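Ketol-acid reductoisomerase (uncultured archaeon GZfos26G2, PDB 4XDY) catalyses the magnesium-dependent alkyl migration and NADH-preferring reduction of 2-acetolactate to 2,3-dihydroxy-isovalerate in the biosynthesis of branched-chain amino acids. Local coordinates at the interface of chains A and B. Residues are numbered along the deposited sequence; one frame, centred on the assembly and turned at random. Chains: chain A/B, Ketol-acid reductoisomerase.

The interface of chains A and B. Residues chain A 200, 204-206, 208-209; chain B 251, 255, 263-264, 267.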
ATOM      1  N   GLN A 200       3.989 -14.425  -3.959  1.00 16.18           N
ATOM      2  CA  GLN A 200       4.883 -14.470  -5.115  1.00 17.38           C
ATOM      3  C   GLN A 200       4.514 -13.404  -6.169  1.00 19.17           C
ATOM      4  O   GLN A 200       5.395 -12.725  -6.722  1.00 19.83           O
ATOM      5  CB  GLN A 200       4.863 -15.844  -5.744  1.00 18.33           C
ATOM      6  CG  GLN A 200       5.656 -16.834  -4.950  1.00 17.32           C
ATOM      7  CD  GLN A 200       5.431 -18.260  -5.356  1.00 18.18           C
ATOM      8  OE1 GLN A 200       5.045 -18.550  -6.484  1.00 19.79           O
ATOM      9  NE2 GLN A 200       5.662 -19.221  -4.413  1.00 20.00           N
ATOM     10  N   CYS A 204       4.295  -9.435  -2.659  1.00 17.63           N
ATOM     11  CA  CYS A 204       5.718  -9.257  -2.348  1.00 15.91           C
ATOM     12  C   CYS A 204       6.465  -9.249  -3.720  1.00 15.81           C
ATOM     13  O   CYS A 204       7.033  -8.241  -4.081  1.00 17.83           O
ATOM     14  CB  CYS A 204       6.234 -10.340  -1.427  1.00 16.62           C
ATOM     15  SG  CYS A 204       5.298 -10.439   0.135  1.00 19.23           S
ATOM     16  N   GLY A 205       6.518 -10.375  -4.453  1.00 15.29           N
ATOM     17  CA  GLY A 205       7.181 -10.376  -5.737  1.00 16.36           C
ATOM     18  C   GLY A 205       6.617  -9.328  -6.667  1.00 17.32           C
ATOM     19  O   GLY A 205       7.367  -8.552  -7.292  1.00 17.71           O
ATOM     20  N   GLY A 206       5.319  -9.340  -6.858  1.00 18.67           N
ATOM     21  CA  GLY A 206       4.747  -8.382  -7.796  1.00 18.27           C
ATOM     22  C   GLY A 206       4.912  -6.948  -7.412  1.00 17.18           C
ATOM     23  O   GLY A 206       5.425  -6.150  -8.205  1.00 17.02           O
ATOM     24  N   VAL A 208       7.075  -5.508  -5.288  1.00 19.26           N
ATOM     25  CA  VAL A 208       8.452  -5.002  -5.194  1.00 19.01           C
ATOM     26  C   VAL A 208       9.039  -4.851  -6.604  1.00 19.44           C
ATOM     27  O   VAL A 208       9.666  -3.819  -6.901  1.00 19.01           O
ATOM     28  CB  VAL A 208       9.296  -5.909  -4.274  1.00 21.12           C
ATOM     29  CG1 VAL A 208      10.774  -5.551  -4.439  1.00 24.22           C
ATOM     30  CG2 VAL A 208       8.767  -5.761  -2.829  1.00 24.14           C
ATOM     31  N   GLU A 209       8.752  -5.780  -7.495  1.00 16.77           N
ATOM     32  CA  GLU A 209       9.222  -5.685  -8.887  1.00 18.90           C
ATOM     33  C   GLU A 209       8.543  -4.559  -9.636  1.00 17.86           C
ATOM     34  O   GLU A 209       9.201  -3.881 -10.429  1.00 17.21           O
ATOM     35  CB  GLU A 209       9.083  -6.998  -9.615  1.00 19.28           C
ATOM     36  CG  GLU A 209       9.917  -8.078  -8.963  1.00 19.70           C
ATOM     37  CD  GLU A 209      11.461  -7.906  -9.129  1.00 25.14           C
ATOM     38  OE1 GLU A 209      11.900  -7.010  -9.896  1.00 23.67           O
ATOM     39  OE2 GLU A 209      12.209  -8.678  -8.485  1.00 23.88           O
TER
ATOM     40  N   MET B 251      10.143  -4.904   5.188  1.00 18.66           N
ATOM     41  CA  MET B 251       9.107  -5.842   4.701  1.00 19.47           C
ATOM     42  C   MET B 251       9.624  -7.295   4.602  1.00 17.96           C
ATOM     43  O   MET B 251       8.988  -8.265   5.089  1.00 20.35           O
ATOM     44  CB  MET B 251       8.495  -5.355   3.418  1.00 19.87           C
ATOM     45  CG  MET B 251       7.259  -6.175   3.014  1.00 23.98           C
ATOM     46  SD  MET B 251       7.646  -7.517   1.906  1.00 27.45           S
ATOM     47  CE  MET B 251       7.924  -6.670   0.366  1.00 25.71           C
ATOM     48  N   ILE B 255       7.988 -10.726   6.667  1.00 17.41           N
ATOM     49  CA  ILE B 255       7.323 -11.817   5.939  1.00 17.60           C
ATOM     50  C   ILE B 255       8.132 -13.107   6.183  1.00 18.26           C
ATOM     51  O   ILE B 255       9.285 -13.058   6.644  1.00 17.77           O
ATOM     52  CB  ILE B 255       7.227 -11.583   4.415  1.00 17.75           C
ATOM     53  CG1 ILE B 255       8.631 -11.664   3.742  1.00 16.83           C
ATOM     54  CG2 ILE B 255       6.448 -10.336   4.125  1.00 17.38           C
ATOM     55  CD1 ILE B 255       8.583 -11.402   2.256  1.00 16.59           C
ATOM     56  N   MET B 263       9.329 -14.174  -3.311  1.00 17.89           N
ATOM     57  CA  MET B 263       9.421 -12.815  -3.805  1.00 17.81           C
ATOM     58  C   MET B 263      10.556 -12.707  -4.853  1.00 18.30           C
ATOM     59  O   MET B 263      10.375 -12.180  -5.984  1.00 17.53           O
ATOM     60  CB  MET B 263       9.697 -11.887  -2.661  1.00 17.47           C
ATOM     61  CG  MET B 263      10.031 -10.421  -3.074  1.00 18.43           C
ATOM     62  SD  MET B 263       9.935  -9.171  -1.763  1.00 18.64           S
ATOM     63  CE  MET B 263      11.166  -9.780  -0.636  1.00 21.28           C
ATOM     64  N   TRP B 264      11.722 -13.242  -4.453  1.00 18.87           N
ATOM     65  CA  TRP B 264      12.888 -13.136  -5.319  1.00 18.88           C
ATOM     66  C   TRP B 264      12.930 -14.162  -6.385  1.00 20.17           C
ATOM     67  O   TRP B 264      13.518 -13.885  -7.457  1.00 19.46           O
ATOM     68  CB  TRP B 264      14.205 -13.108  -4.524  1.00 18.33           C
ATOM     69  CG  TRP B 264      14.318 -11.927  -3.634  1.00 18.87           C
ATOM     70  CD1 TRP B 264      14.620 -11.970  -2.320  1.00 18.06           C
ATOM     71  CD2 TRP B 264      14.160 -10.535  -3.944  1.00 19.59           C
ATOM     72  NE1 TRP B 264      14.584 -10.776  -1.787  1.00 19.49           N
ATOM     73  CE2 TRP B 264      14.353  -9.850  -2.757  1.00 19.83           C
ATOM     74  CE3 TRP B 264      13.876  -9.813  -5.106  1.00 21.22           C
ATOM     75  CZ2 TRP B 264      14.309  -8.479  -2.650  1.00 21.23           C
ATOM     76  CZ3 TRP B 264      13.788  -8.405  -4.977  1.00 22.40           C
ATOM     77  CH2 TRP B 264      13.991  -7.781  -3.769  1.00 24.38           C
ATOM     78  N   GLY B 267       8.821 -13.247  -8.329  1.00 19.87           N
ATOM     79  CA  GLY B 267       8.309 -11.917  -8.632  1.00 18.96           C
ATOM     80  C   GLY B 267       8.737 -11.389 -10.018  1.00 19.57           C
ATOM     81  O   GLY B 267       7.911 -10.874 -10.805  1.00 18.40           O
TER
HETATM   82  O   HOH W   1      11.774 -11.372  -8.114  1.00 18.33           O
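A:Val208 and B:Met251 meet tip to tip in the dimer interface of this class I ketol-acid reductoisomerase, where the helical C-terminal knotted domains of the two subunits pack together. The methyl A:Val208 CG2 lies 3.4 Å from the thioether methyl B:Met251 CE, a tight carbon pair. B:Met251 presents that methyl through a chain bent at both outer torsions. The same CG2 touches the sulfur of B:Met263, whose side chain crosses the valine at about a right angle. The other branch, CG1, anti to the backbone N (chi1 168°), points to the indole of B:Trp264 and reaches CH2 at 4.0 Å. An alanine in place of A:Val208 would probably open a gap between B:Met251 CE and the B:Trp264 ring, leaving the B:Met251 methyl and the B:Met263 sulfur without their packing partner. B:Met263 runs on past A:Cys204 and the start of helix 205-220, and its own CE covers one face of the B:Trp264 ring near the rim. On the side away from the tryptophan, the thiol A:Cys204 SG lies 4.0 Å from B:Ile255 CD1 and also near the B:Met251 sulfur. Helix 205-220 and helix 257-270 come close where glycines face each other, A:Gly205 CA standing 3.5 Å from B:Gly267 CA, with no side chains between the two backbones. The looser, water-containing side begins at A:Glu209. Its bent chain lays CG against the B:Gly267 backbone, and the carboxylate stands almost perpendicular to the B:Trp264 ring (84°), with OE2 3.9 Å from CZ3. A water bridges this polar margin, 2.8 Å from A:Glu209 OE2 and 2.7 Å from the backbone B:Met263 O, and also meets B:Trp264 O.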